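Local coordinates for DisA protein (Sorangium cellulosum, PDB 6CCA) that probably transfers methyl groups from S-adenosylmethionine to a carbon of a polyketide intermediate, giving a gem-dimethyl centre on the disorazol assembly line, at residues S65-L70 and A115-I120; G77-A82 and L125-R130; L229-G234 and F256-S261; D301-A306 and G330-N335. One frame throughout, in Å; residues are numbered along the deposited sequence.

Interaction 1. Residues S65-L70 and A115-I120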
loop_
_atom_site.group_PDB
_atom_site.type_symbol
_atom_site.label_atom_id
_atom_site.label_comp_id
_atom_site.label_asym_id
_atom_site.label_seq_id
_atom_site.Cartn_x
_atom_site.Cartn_y
_atom_site.Cartn_z
ATOM N N SER A 65 -11.245 10.392 11.075
ATOM C CA SER A 65 -10.799 9.115 11.598
ATOM C C SER A 65 -10.557 9.202 13.107
ATOM O O SER A 65 -10.865 8.287 13.832
ATOM C CB SER A 65 -9.528 8.658 10.859
ATOM O OG SER A 65 -9.791 8.477 9.472
ATOM N N GLU A 66 -9.984 10.305 13.570
ATOM C CA GLU A 66 -9.755 10.518 14.986
ATOM C C GLU A 66 -11.062 10.495 15.797
ATOM O O GLU A 66 -11.148 9.823 16.823
ATOM C CB GLU A 66 -9.071 11.875 15.179
ATOM C CG GLU A 66 -7.654 11.874 14.668
ATOM C CD GLU A 66 -7.051 13.268 14.578
ATOM O OE1 GLU A 66 -7.748 14.281 14.701
ATOM O OE2 GLU A 66 -5.842 13.297 14.402
ATOM N N ASP A 67 -12.034 11.278 15.322
ATOM C CA ASP A 67 -13.336 11.374 15.936
ATOM C C ASP A 67 -14.128 10.063 15.929
ATOM O O ASP A 67 -14.705 9.646 16.911
ATOM C CB ASP A 67 -14.113 12.436 15.228
ATOM C CG ASP A 67 -13.480 13.862 15.412
ATOM O OD1 ASP A 67 -12.492 14.039 16.172
ATOM O OD2 ASP A 67 -13.885 14.736 14.670
ATOM N N LEU A 68 -14.053 9.362 14.799
ATOM C CA LEU A 68 -14.664 8.047 14.638
ATOM C C LEU A 68 -14.080 7.081 15.640
ATOM O O LEU A 68 -14.806 6.260 16.204
ATOM C CB LEU A 68 -14.387 7.561 13.170
ATOM C CG LEU A 68 -15.216 6.349 12.717
ATOM C CD1 LEU A 68 -16.747 6.541 12.770
ATOM C CD2 LEU A 68 -14.703 5.981 11.310
ATOM N N LEU A 69 -12.746 7.115 15.791
ATOM C CA LEU A 69 -12.091 6.270 16.737
ATOM C C LEU A 69 -12.576 6.550 18.175
ATOM O O LEU A 69 -12.836 5.621 18.927
ATOM C CB LEU A 69 -10.574 6.428 16.624
ATOM C CG LEU A 69 -9.780 5.609 17.609
ATOM C CD1 LEU A 69 -10.064 4.130 17.551
ATOM C CD2 LEU A 69 -8.273 5.855 17.401
ATOM N N LEU A 70 -12.668 7.798 18.555
ATOM C CA LEU A 70 -13.209 8.098 19.887
ATOM C C LEU A 70 -14.614 7.466 20.047
ATOM O O LEU A 70 -14.919 6.805 21.081
ATOM C CB LEU A 70 -13.274 9.565 20.128
ATOM C CG LEU A 70 -13.809 10.000 21.517
ATOM C CD1 LEU A 70 -13.103 9.350 22.697
ATOM C CD2 LEU A 70 -13.774 11.544 21.645
ATOM N N ALA A 115 -4.725 13.440 18.782
ATOM C CA ALA A 115 -5.871 14.252 18.511
ATOM C C ALA A 115 -6.265 15.178 19.702
ATOM O O ALA A 115 -7.228 15.915 19.565
ATOM C CB ALA A 115 -7.066 13.340 18.172
ATOM N N GLY A 116 -5.613 15.057 20.855
ATOM C CA GLY A 116 -5.992 15.881 22.004
ATOM C C GLY A 116 -7.117 15.322 22.865
ATOM O O GLY A 116 -7.606 16.007 23.762
ATOM N N TYR A 117 -7.526 14.055 22.652
ATOM C CA TYR A 117 -8.551 13.449 23.477
ATOM C C TYR A 117 -8.049 12.736 24.703
ATOM O O TYR A 117 -8.790 12.621 25.688
ATOM C CB TYR A 117 -9.380 12.451 22.622
ATOM C CG TYR A 117 -10.229 13.071 21.511
ATOM C CD1 TYR A 117 -11.132 14.083 21.778
ATOM C CD2 TYR A 117 -10.181 12.605 20.193
ATOM C CE1 TYR A 117 -11.918 14.660 20.796
ATOM C CE2 TYR A 117 -10.968 13.164 19.206
ATOM C CZ TYR A 117 -11.854 14.188 19.515
ATOM O OH TYR A 117 -12.648 14.792 18.571
ATOM N N LEU A 118 -6.829 12.170 24.665
ATOM C CA LEU A 118 -6.240 11.458 25.799
ATOM C C LEU A 118 -4.930 12.177 26.139
ATOM O O LEU A 118 -4.273 12.711 25.255
ATOM C CB LEU A 118 -5.879 10.005 25.512
ATOM C CG LEU A 118 -6.999 9.009 25.295
ATOM C CD1 LEU A 118 -6.444 7.643 25.102
ATOM C CD2 LEU A 118 -8.034 9.021 26.441
ATOM N N ARG A 119 -4.616 12.207 27.430
ATOM C CA ARG A 119 -3.274 12.506 27.901
ATOM C C ARG A 119 -2.777 11.198 28.442
ATOM O O ARG A 119 -3.480 10.496 29.181
ATOM C CB ARG A 119 -3.282 13.601 28.963
ATOM C CG ARG A 119 -1.883 13.996 29.444
ATOM C CD ARG A 119 -1.806 15.433 29.992
ATOM N NE ARG A 119 -2.964 15.845 30.803
ATOM C CZ ARG A 119 -3.258 15.358 32.010
ATOM N NH1 ARG A 119 -2.463 14.427 32.563
ATOM N NH2 ARG A 119 -4.341 15.805 32.678
ATOM N N ILE A 120 -1.557 10.816 28.037
ATOM C CA ILE A 120 -1.042 9.552 28.354
ATOM C C ILE A 120 0.311 9.683 29.111
ATOM O O ILE A 120 1.159 10.424 28.683
ATOM C CB ILE A 120 -0.719 8.715 27.070
ATOM C CG1 ILE A 120 -2.011 8.481 26.275
ATOM C CG2 ILE A 120 -0.113 7.406 27.450
ATOM C CD1 ILE A 120 -1.905 7.592 25.063
#
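The phenol oxygen of Y117 has two partners: its OH donates a short hydrogen bond of 2.5 Å to OD1 of D67, and it is also hydrogen-bonded to NZ of K134. OD1 of D67 is met from above the carboxylate, 55° out of its plane, yet it lies at the edge of the tyrosine ring, in the ring plane. The two side chains cross at about a right angle. A lysine ammonium beside the phenol would be expected to make the hydroxyl a stronger donor, which is consistent with the short bond to D67.

Close to one helical turn further on, L70 takes one face of the same ring. Its CD2 methyl lies 3.6 Å from the centroid of the Y117 ring and 9° off the ring normal, a CH-pi contact over the centre. The branch gets there because CG of L70 stands opposite the backbone N (chi1 -179°).

Helix 102-114 has just ended where this contact forms. G116, with positive phi, closes it in a Schellman motif, and the chain then runs through Y117 into strand 118-121. The order helix 55-75, strand 85-87, helices 88-95 and 102-114, then two strands is consistent with a winged-helix fold, in which 118-121 and 124-127 would form the wing hairpin; Y117 ties the start of that hairpin to helix 55-75.

A115 touches the same helix through its methyl. CB lies alongside the extended chain of E66, 3.9 Å from E66 CB and 3.6 Å from E66 CD, while the E66 carboxylate turns its OE2 to a salt bridge with R63.

Interaction 2. Residues G77-A82 and L125-R130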
loop_
_atom_site.group_PDB
_atom_site.type_symbol
_atom_site.label_atom_id
_atom_site.label_comp_id
_atom_site.label_asym_id
_atom_site.label_seq_id
_atom_site.Cartn_x
_atom_site.Cartn_y
_atom_site.Cartn_z
ATOM N N GLY A 77 -17.999 1.483 25.674
ATOM C CA GLY A 77 -18.088 1.907 27.078
ATOM C C GLY A 77 -16.795 2.465 27.642
ATOM O O GLY A 77 -16.516 2.322 28.844
ATOM N N ALA A 78 -15.975 3.061 26.783
ATOM C CA ALA A 78 -14.765 3.738 27.221
ATOM C C ALA A 78 -14.692 5.158 26.716
ATOM O O ALA A 78 -15.238 5.560 25.642
ATOM C CB ALA A 78 -13.520 2.939 26.824
ATOM N N PHE A 79 -14.049 5.973 27.530
ATOM C CA PHE A 79 -13.830 7.329 27.234
ATOM C C PHE A 79 -15.097 8.104 26.933
ATOM O O PHE A 79 -15.076 8.987 26.094
ATOM C CB PHE A 79 -12.857 7.453 26.021
ATOM C CG PHE A 79 -11.621 6.666 26.149
ATOM C CD1 PHE A 79 -10.980 6.519 27.372
ATOM C CD2 PHE A 79 -11.015 6.116 25.015
ATOM C CE1 PHE A 79 -9.807 5.813 27.493
ATOM C CE2 PHE A 79 -9.850 5.405 25.129
ATOM C CZ PHE A 79 -9.232 5.223 26.371
ATOM N N GLN A 80 -16.183 7.830 27.670
ATOM C CA GLN A 80 -17.434 8.511 27.447
ATOM C C GLN A 80 -17.472 9.907 27.984
ATOM O O GLN A 80 -18.232 10.734 27.474
ATOM C CB GLN A 80 -18.614 7.668 27.970
ATOM C CG GLN A 80 -18.801 6.443 27.099
ATOM C CD GLN A 80 -19.474 5.269 27.792
ATOM O OE1 GLN A 80 -20.522 4.786 27.335
ATOM N NE2 GLN A 80 -18.858 4.766 28.848
ATOM N N ARG A 81 -16.574 10.221 28.950
ATOM C CA ARG A 81 -16.637 11.480 29.662
ATOM C C ARG A 81 -15.222 12.054 29.901
ATOM O O ARG A 81 -14.300 11.270 30.107
ATOM C CB ARG A 81 -17.312 11.213 31.031
ATOM C CG ARG A 81 -18.849 11.041 30.968
ATOM C CD ARG A 81 -19.465 10.382 32.215
ATOM N NE ARG A 81 -19.249 8.928 32.214
ATOM C CZ ARG A 81 -20.027 8.012 31.613
ATOM N NH1 ARG A 81 -21.129 8.358 30.942
ATOM N NH2 ARG A 81 -19.698 6.721 31.690
ATOM N N ALA A 82 -15.103 13.376 29.805
ATOM C CA ALA A 82 -13.913 14.134 30.248
ATOM C C ALA A 82 -13.564 13.950 31.759
ATOM O O ALA A 82 -14.487 13.892 32.563
ATOM C CB ALA A 82 -14.107 15.573 29.923
ATOM N N LEU A 125 -4.058 6.726 31.355
ATOM C CA LEU A 125 -4.856 7.414 30.382
ATOM C C LEU A 125 -5.811 8.373 31.054
ATOM O O LEU A 125 -6.467 8.010 31.963
ATOM C CB LEU A 125 -5.649 6.393 29.585
ATOM C CG LEU A 125 -4.847 5.248 29.019
ATOM C CD1 LEU A 125 -5.713 4.216 28.345
ATOM C CD2 LEU A 125 -3.754 5.736 28.104
ATOM N N PHE A 126 -5.868 9.586 30.582
ATOM C CA PHE A 126 -6.712 10.590 31.161
ATOM C C PHE A 126 -7.485 11.227 30.029
ATOM O O PHE A 126 -6.886 11.769 29.073
ATOM C CB PHE A 126 -5.880 11.672 31.851
ATOM C CG PHE A 126 -6.722 12.660 32.623
ATOM C CD1 PHE A 126 -7.426 12.251 33.737
ATOM C CD2 PHE A 126 -6.813 13.977 32.220
ATOM C CE1 PHE A 126 -8.205 13.177 34.445
ATOM C CE2 PHE A 126 -7.604 14.878 32.890
ATOM C CZ PHE A 126 -8.262 14.492 34.023
ATOM N N THR A 127 -8.818 11.240 30.144
ATOM C CA THR A 127 -9.620 11.911 29.101
ATOM C C THR A 127 -9.627 13.368 29.338
ATOM O O THR A 127 -9.984 13.853 30.455
ATOM C CB THR A 127 -11.102 11.427 29.023
ATOM O OG1 THR A 127 -11.701 11.372 30.339
ATOM C CG2 THR A 127 -11.177 10.076 28.545
ATOM N N SER A 128 -9.338 14.089 28.281
ATOM C CA SER A 128 -9.325 15.497 28.287
ATOM C C SER A 128 -10.678 16.110 28.107
ATOM O O SER A 128 -11.662 15.423 27.820
ATOM C CB SER A 128 -8.457 16.026 27.149
ATOM O OG SER A 128 -9.161 16.189 25.896
ATOM N N GLU A 129 -10.668 17.431 28.266
ATOM C CA GLU A 129 -11.800 18.325 28.030
ATOM C C GLU A 129 -12.423 18.267 26.657
ATOM O O GLU A 129 -13.596 18.594 26.530
ATOM C CB GLU A 129 -11.387 19.789 28.306
ATOM C CG GLU A 129 -11.331 20.097 29.794
ATOM C CD GLU A 129 -12.626 19.712 30.526
ATOM O OE1 GLU A 129 -13.632 20.453 30.373
ATOM O OE2 GLU A 129 -12.653 18.678 31.247
ATOM N N ARG A 130 -11.657 17.833 25.662
ATOM C CA ARG A 130 -12.164 17.710 24.302
ATOM C C ARG A 130 -13.094 16.509 24.155
ATOM O O ARG A 130 -13.844 16.416 23.182
ATOM C CB ARG A 130 -11.006 17.601 23.309
ATOM C CG ARG A 130 -10.841 18.816 22.411
ATOM C CD ARG A 130 -9.957 18.504 21.214
ATOM N NE ARG A 130 -10.696 18.568 19.957
ATOM C CZ ARG A 130 -10.409 17.838 18.884
ATOM N NH1 ARG A 130 -9.396 16.984 18.913
ATOM N NH2 ARG A 130 -11.136 17.962 17.781
#
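F79, which touches both L125 and T127, adopts a left-handed backbone conformation (phi 56°) that is uncommon for a residue with a side chain. This kink comes just after G77, whose Schellman motif ends helix 55-75, and it sets the phenylalanine ring against L125 and T127. At the far end of the ring, CZ of F79 meets CD1 of L125 at 4.2 Å, with the leucine methyl near the ring plane. Nearer the backbone, CG2 of T127 approaches CD1 of F79 obliquely at 3.8 Å. A78 CB lies toward the rim of one ring face, and F73 meets the ring at an incline. L91, L109, L112 and L118 also touch the F79 side chain, which packs the loop after the helix into the core of the winged-helix-like domain.

T127 holds the loop with its other branch. OG1 donates to the carbonyl O of R81 over only 2.6 Å, arriving in the carbonyl plane on a lone pair with a C=O...donor angle of 138°. The hydroxyl reaches it from a position between the backbone N and the carbonyl carbon (chi1 47°), which leaves CG2 for the phenylalanine.

Beyond the strand end the contact continues at the surface. CB of A82 lies close to the carbonyl O of S128, at 3.2 Å, and 3.7 Å from OE2 of E129, whose chain bends back at chi2.

Since T127 OG1 also hydrogen-bonds S84 N, the one hydroxyl gives its proton to R81 O and accepts from S84, fixing its rotation and the loop's approach to strand 85-87.

Interaction 3. Residues L229-G234 and F256-S261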
loop_
_atom_site.group_PDB
_atom_site.type_symbol
_atom_site.label_atom_id
_atom_site.label_comp_id
_atom_site.label_asym_id
_atom_site.label_seq_id
_atom_site.Cartn_x
_atom_site.Cartn_y
_atom_site.Cartn_z
ATOM N N LEU A 229 7.400 -8.866 -14.040
ATOM C CA LEU A 229 6.786 -9.609 -12.941
ATOM C C LEU A 229 5.961 -8.664 -12.103
ATOM O O LEU A 229 6.485 -7.679 -11.647
ATOM C CB LEU A 229 7.875 -10.236 -12.105
ATOM C CG LEU A 229 7.503 -10.760 -10.710
ATOM C CD1 LEU A 229 6.651 -11.985 -10.947
ATOM C CD2 LEU A 229 8.738 -11.123 -9.924
ATOM N N GLU A 230 4.699 -8.991 -11.851
ATOM C CA GLU A 230 3.952 -8.339 -10.828
ATOM C C GLU A 230 3.855 -9.234 -9.608
ATOM O O GLU A 230 3.396 -10.368 -9.685
ATOM C CB GLU A 230 2.549 -7.950 -11.263
ATOM C CG GLU A 230 1.803 -7.214 -10.177
ATOM C CD GLU A 230 0.456 -6.610 -10.609
ATOM O OE1 GLU A 230 -0.055 -6.959 -11.711
ATOM O OE2 GLU A 230 -0.081 -5.838 -9.750
ATOM N N VAL A 231 4.284 -8.702 -8.474
ATOM C CA VAL A 231 4.126 -9.412 -7.213
ATOM C C VAL A 231 2.884 -8.991 -6.501
ATOM O O VAL A 231 2.454 -7.833 -6.596
ATOM C CB VAL A 231 5.361 -9.237 -6.310
ATOM C CG1 VAL A 231 6.566 -9.918 -6.981
ATOM C CG2 VAL A 231 5.687 -7.823 -6.086
ATOM N N GLY A 232 2.297 -9.899 -5.717
ATOM C CA GLY A 232 1.087 -9.487 -5.022
ATOM C C GLY A 232 -0.026 -8.938 -5.871
ATOM O O GLY A 232 -0.749 -8.056 -5.431
ATOM N N ALA A 233 -0.258 -9.504 -7.048
ATOM C CA ALA A 233 -1.334 -9.049 -7.932
ATOM C C ALA A 233 -2.754 -9.226 -7.349
ATOM O O ALA A 233 -3.707 -8.587 -7.851
ATOM C CB ALA A 233 -1.238 -9.704 -9.291
ATOM N N GLY A 234 -2.893 -10.121 -6.368
ATOM C CA GLY A 234 -4.152 -10.219 -5.594
ATOM C C GLY A 234 -5.186 -10.678 -6.538
ATOM O O GLY A 234 -4.911 -11.557 -7.345
ATOM N N PHE A 256 4.210 -11.822 -15.888
ATOM C CA PHE A 256 3.924 -12.782 -14.857
ATOM C C PHE A 256 3.019 -12.159 -13.785
ATOM O O PHE A 256 3.408 -11.260 -13.008
ATOM C CB PHE A 256 5.207 -13.296 -14.245
ATOM C CG PHE A 256 5.896 -14.355 -15.066
ATOM C CD1 PHE A 256 6.517 -14.024 -16.273
ATOM C CD2 PHE A 256 5.890 -15.678 -14.651
ATOM C CE1 PHE A 256 7.126 -15.011 -17.063
ATOM C CE2 PHE A 256 6.534 -16.675 -15.421
ATOM C CZ PHE A 256 7.089 -16.344 -16.638
ATOM N N TYR A 257 1.780 -12.655 -13.760
ATOM C CA TYR A 257 0.784 -12.351 -12.742
ATOM C C TYR A 257 0.972 -13.323 -11.556
ATOM O O TYR A 257 0.749 -14.530 -11.710
ATOM C CB TYR A 257 -0.606 -12.491 -13.392
ATOM C CG TYR A 257 -1.809 -12.167 -12.526
ATOM C CD1 TYR A 257 -2.105 -12.853 -11.385
ATOM C CD2 TYR A 257 -2.677 -11.170 -12.891
ATOM C CE1 TYR A 257 -3.245 -12.550 -10.624
ATOM C CE2 TYR A 257 -3.816 -10.914 -12.163
ATOM C CZ TYR A 257 -4.082 -11.617 -11.040
ATOM O OH TYR A 257 -5.221 -11.261 -10.325
ATOM N N THR A 258 1.447 -12.822 -10.424
ATOM C CA THR A 258 1.810 -13.671 -9.306
ATOM C C THR A 258 1.244 -13.144 -8.044
ATOM O O THR A 258 0.904 -11.944 -7.956
ATOM C CB THR A 258 3.351 -13.865 -9.118
ATOM O OG1 THR A 258 3.901 -12.757 -8.452
ATOM C CG2 THR A 258 4.036 -14.113 -10.405
ATOM N N ASP A 259 1.015 -14.078 -7.082
ATOM C CA ASP A 259 0.546 -13.743 -5.754
ATOM C C ASP A 259 0.937 -14.882 -4.845
ATOM O O ASP A 259 1.161 -16.002 -5.303
ATOM C CB ASP A 259 -0.988 -13.626 -5.734
ATOM C CG ASP A 259 -1.486 -12.951 -4.474
ATOM O OD1 ASP A 259 -1.472 -11.703 -4.461
ATOM O OD2 ASP A 259 -1.886 -13.668 -3.509
ATOM N N ILE A 260 1.047 -14.585 -3.560
ATOM C CA ILE A 260 1.269 -15.657 -2.611
ATOM C C ILE A 260 0.148 -16.729 -2.670
ATOM O O ILE A 260 0.406 -17.916 -2.510
ATOM C CB ILE A 260 1.448 -15.095 -1.195
ATOM C CG1 ILE A 260 1.917 -16.180 -0.227
ATOM C CG2 ILE A 260 0.201 -14.415 -0.652
ATOM C CD1 ILE A 260 2.651 -15.558 0.997
ATOM N N SER A 261 -1.079 -16.265 -2.889
ATOM C CA SER A 261 -2.249 -17.160 -3.007
ATOM C C SER A 261 -2.380 -17.835 -4.341
ATOM O O SER A 261 -2.580 -17.203 -5.380
ATOM C CB SER A 261 -3.546 -16.393 -2.696
ATOM O OG SER A 261 -4.707 -17.130 -3.046
HETATM O O HOH W 1 3.647 -12.476 -5.707
#
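Segments 229-234 and 256-261 begin as parallel neighbours, L229 beside F256 and E230 beside Y257, with E230 N donating to F256 O at 2.9 Å, and stay bonded as both become loops, where A233 N donates to T258 O.

T258 takes over from the ladder with its side chain: OG1 donates to E230 O at 2.7 Å, tilted 23° from the carbonyl plane, and accepts from a water that in turn accepts from G232 N. Its CG2 presses on CD1 of L229 at 3.4 Å, tighter than normal carbon contact.

The Y257 ring packs against the turn 232-234. A233 CB sits 3.7 Å from the Y257 ring centroid, over the centre of one face, and Y257 OH donates to G234 O at 3.0 Å from above the carbonyl plane. D259 divides its carboxylate: OD1 accepts from G234 N at 2.9 Å, while OD2 takes S261 N in an Asx turn ahead of helix 262-272.

G232 and G234, both at positive phi, belong to the glycine-rich turn after the first strand of a Rossmann-like beta-alpha-beta unit, as in class I methyltransferases, where this turn contributes to the S-adenosylmethionine site, probably here too.

Interaction 4. Residues D301-A306 and G330-N335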
loop_
_atom_site.group_PDB
_atom_site.type_symbol
_atom_site.label_atom_id
_atom_site.label_comp_id
_atom_site.label_asym_id
_atom_site.label_seq_id
_atom_site.Cartn_x
_atom_site.Cartn_y
_atom_site.Cartn_z
ATOM N N ASP A 301 12.909 -8.068 -16.502
ATOM C CA ASP A 301 13.349 -6.721 -16.811
ATOM C C ASP A 301 12.791 -5.748 -15.787
ATOM O O ASP A 301 13.392 -4.708 -15.513
ATOM C CB ASP A 301 12.850 -6.367 -18.178
ATOM C CG ASP A 301 13.520 -7.230 -19.263
ATOM O OD1 ASP A 301 14.662 -6.872 -19.661
ATOM O OD2 ASP A 301 12.997 -8.307 -19.574
ATOM N N VAL A 302 11.577 -6.023 -15.310
ATOM C CA VAL A 302 10.848 -5.111 -14.370
ATOM C C VAL A 302 10.124 -5.972 -13.368
ATOM O O VAL A 302 9.546 -7.001 -13.736
ATOM C CB VAL A 302 9.778 -4.218 -15.096
ATOM C CG1 VAL A 302 9.067 -3.268 -14.138
ATOM C CG2 VAL A 302 10.378 -3.431 -16.224
ATOM N N VAL A 303 10.186 -5.558 -12.107
ATOM C CA VAL A 303 9.309 -6.052 -11.091
ATOM C C VAL A 303 8.405 -4.925 -10.615
ATOM O O VAL A 303 8.910 -3.866 -10.201
ATOM C CB VAL A 303 10.056 -6.627 -9.925
ATOM C CG1 VAL A 303 9.127 -7.089 -8.832
ATOM C CG2 VAL A 303 10.870 -7.822 -10.332
ATOM N N LEU A 304 7.094 -5.154 -10.633
ATOM C CA LEU A 304 6.083 -4.203 -10.172
ATOM C C LEU A 304 5.454 -4.692 -8.877
ATOM O O LEU A 304 5.042 -5.866 -8.755
ATOM C CB LEU A 304 4.960 -4.103 -11.229
ATOM C CG LEU A 304 3.679 -3.399 -10.759
ATOM C CD1 LEU A 304 4.011 -1.925 -10.507
ATOM C CD2 LEU A 304 2.646 -3.515 -11.845
ATOM N N GLY A 305 5.384 -3.804 -7.886
ATOM C CA GLY A 305 4.744 -4.101 -6.589
ATOM C C GLY A 305 3.804 -2.983 -6.249
ATOM O O GLY A 305 4.265 -1.892 -5.873
ATOM N N ALA A 306 2.512 -3.223 -6.359
ATOM C CA ALA A 306 1.554 -2.185 -6.121
ATOM C C ALA A 306 0.956 -2.388 -4.802
ATOM O O ALA A 306 0.019 -3.225 -4.680
ATOM C CB ALA A 306 0.492 -2.240 -7.225
ATOM N N GLY A 330 17.636 -3.774 -14.387
ATOM C CA GLY A 330 16.189 -3.939 -14.411
ATOM C C GLY A 330 15.590 -2.977 -13.349
ATOM O O GLY A 330 16.276 -2.533 -12.388
ATOM N N TRP A 331 14.334 -2.656 -13.542
ATOM C CA TRP A 331 13.650 -1.707 -12.606
ATOM C C TRP A 331 12.735 -2.386 -11.604
ATOM O O TRP A 331 12.034 -3.368 -11.942
ATOM C CB TRP A 331 12.798 -0.737 -13.407
ATOM C CG TRP A 331 13.483 0.185 -14.374
ATOM C CD1 TRP A 331 14.778 0.187 -14.753
ATOM C CD2 TRP A 331 12.818 1.150 -15.164
ATOM N NE1 TRP A 331 14.978 1.188 -15.690
ATOM C CE2 TRP A 331 13.776 1.758 -15.993
ATOM C CE3 TRP A 331 11.474 1.560 -15.257
ATOM C CZ2 TRP A 331 13.454 2.788 -16.878
ATOM C CZ3 TRP A 331 11.125 2.572 -16.162
ATOM C CH2 TRP A 331 12.146 3.206 -16.958
ATOM N N LEU A 332 12.744 -1.864 -10.382
ATOM C CA LEU A 332 11.672 -2.072 -9.430
ATOM C C LEU A 332 10.754 -0.859 -9.456
ATOM O O LEU A 332 11.249 0.283 -9.419
ATOM C CB LEU A 332 12.273 -2.259 -8.063
ATOM C CG LEU A 332 11.284 -2.332 -6.911
ATOM C CD1 LEU A 332 10.357 -3.550 -7.074
ATOM C CD2 LEU A 332 12.007 -2.428 -5.566
ATOM N N VAL A 333 9.468 -1.094 -9.656
ATOM C CA VAL A 333 8.474 -0.020 -9.678
ATOM C C VAL A 333 7.544 -0.289 -8.496
ATOM O O VAL A 333 6.876 -1.374 -8.403
ATOM C CB VAL A 333 7.687 -0.039 -10.984
ATOM C CG1 VAL A 333 6.614 1.047 -10.925
ATOM C CG2 VAL A 333 8.649 0.136 -12.155
ATOM N N LEU A 334 7.545 0.638 -7.545
ATOM C CA LEU A 334 6.671 0.549 -6.373
ATOM C C LEU A 334 5.575 1.605 -6.414
ATOM O O LEU A 334 5.858 2.781 -6.766
ATOM C CB LEU A 334 7.491 0.747 -5.088
ATOM C CG LEU A 334 8.633 -0.167 -4.781
ATOM C CD1 LEU A 334 9.463 0.298 -3.584
ATOM C CD2 LEU A 334 8.099 -1.572 -4.528
ATOM N N ASN A 335 4.358 1.194 -6.037
ATOM C CA ASN A 335 3.310 2.111 -5.654
ATOM C C ASN A 335 3.017 1.829 -4.198
ATOM O O ASN A 335 2.632 0.670 -3.846
ATOM C CB ASN A 335 2.095 1.844 -6.509
ATOM C CG ASN A 335 0.932 2.787 -6.203
ATOM O OD1 ASN A 335 1.017 3.643 -5.308
ATOM N ND2 ASN A 335 -0.123 2.693 -7.022
#
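W331 lies beside V302 in the parallel ladder, its backbone bonded to D301 and V303, and its indole packs against other parts of the chain: the ring meets F212 edge-to-face and touches L34 and S37 of helix 34-41. The other two flat groups have their polar partners outside the strand pair. N335 rests on A306 through CB, 4.1 Å from A306 CA, and its amide OD1 is hydrogen-bonded to NE2 of Q402. The carboxylate of D301 is held by T227 N and by salt bridges to K327 and R216, so this buried acid is probably ionised.

Between these ends the strands run parallel, 8° apart. V303 N donates to W331 O and V303 O accepts from V333 N, both at 2.9 Å; G305 then repeats the pattern with V333 O and N335 N. The connection through helix 315-325 makes this a beta-alpha-beta crossover, central in the Rossmann-like sheet of a class I methyltransferase, with the antiparallel strand 402-409 bordering 330-337 beyond.

V333 sits between two residues of the other strand on the face that helix 196-216 covers. Its CG2 meets CG1 of V302 at 4.0 Å, while its CG1 meets CD1 of L304, also at 4.0 Å. L304 extends over the strand because CG stands opposite the backbone N (chi1 167°), which puts CD1 3.6 Å from V333 O.

On the other face L332 does the same in the reverse direction, with CD1 3.5 Å from V303 O and 4.1 Å from V303 CG1. G305 follows on that face with no side chain.

Overall arrangement
The four contacts fall into two pairs on opposite sides of the chain's centre. Interactions 1 and 2, with centres 9 Å apart, share the antiparallel hairpin of strands 118-121 and 124-127; their segments alternate along the chain, so helix 55-75 and the loop after it are both tied to that hairpin. Interactions 3 and 4 follow in series, 12 Å apart between centres, and are joined through strands 226-231 and 300-306, neighbours in the mixed sheet. The centres of interactions 1 and 3 are 38 Å apart, with about 24 Å between nearest atoms. The winged-helix-like region of interactions 1 and 2 thus lies apart from the Rossmann-like sheet expected to hold the methyl donor.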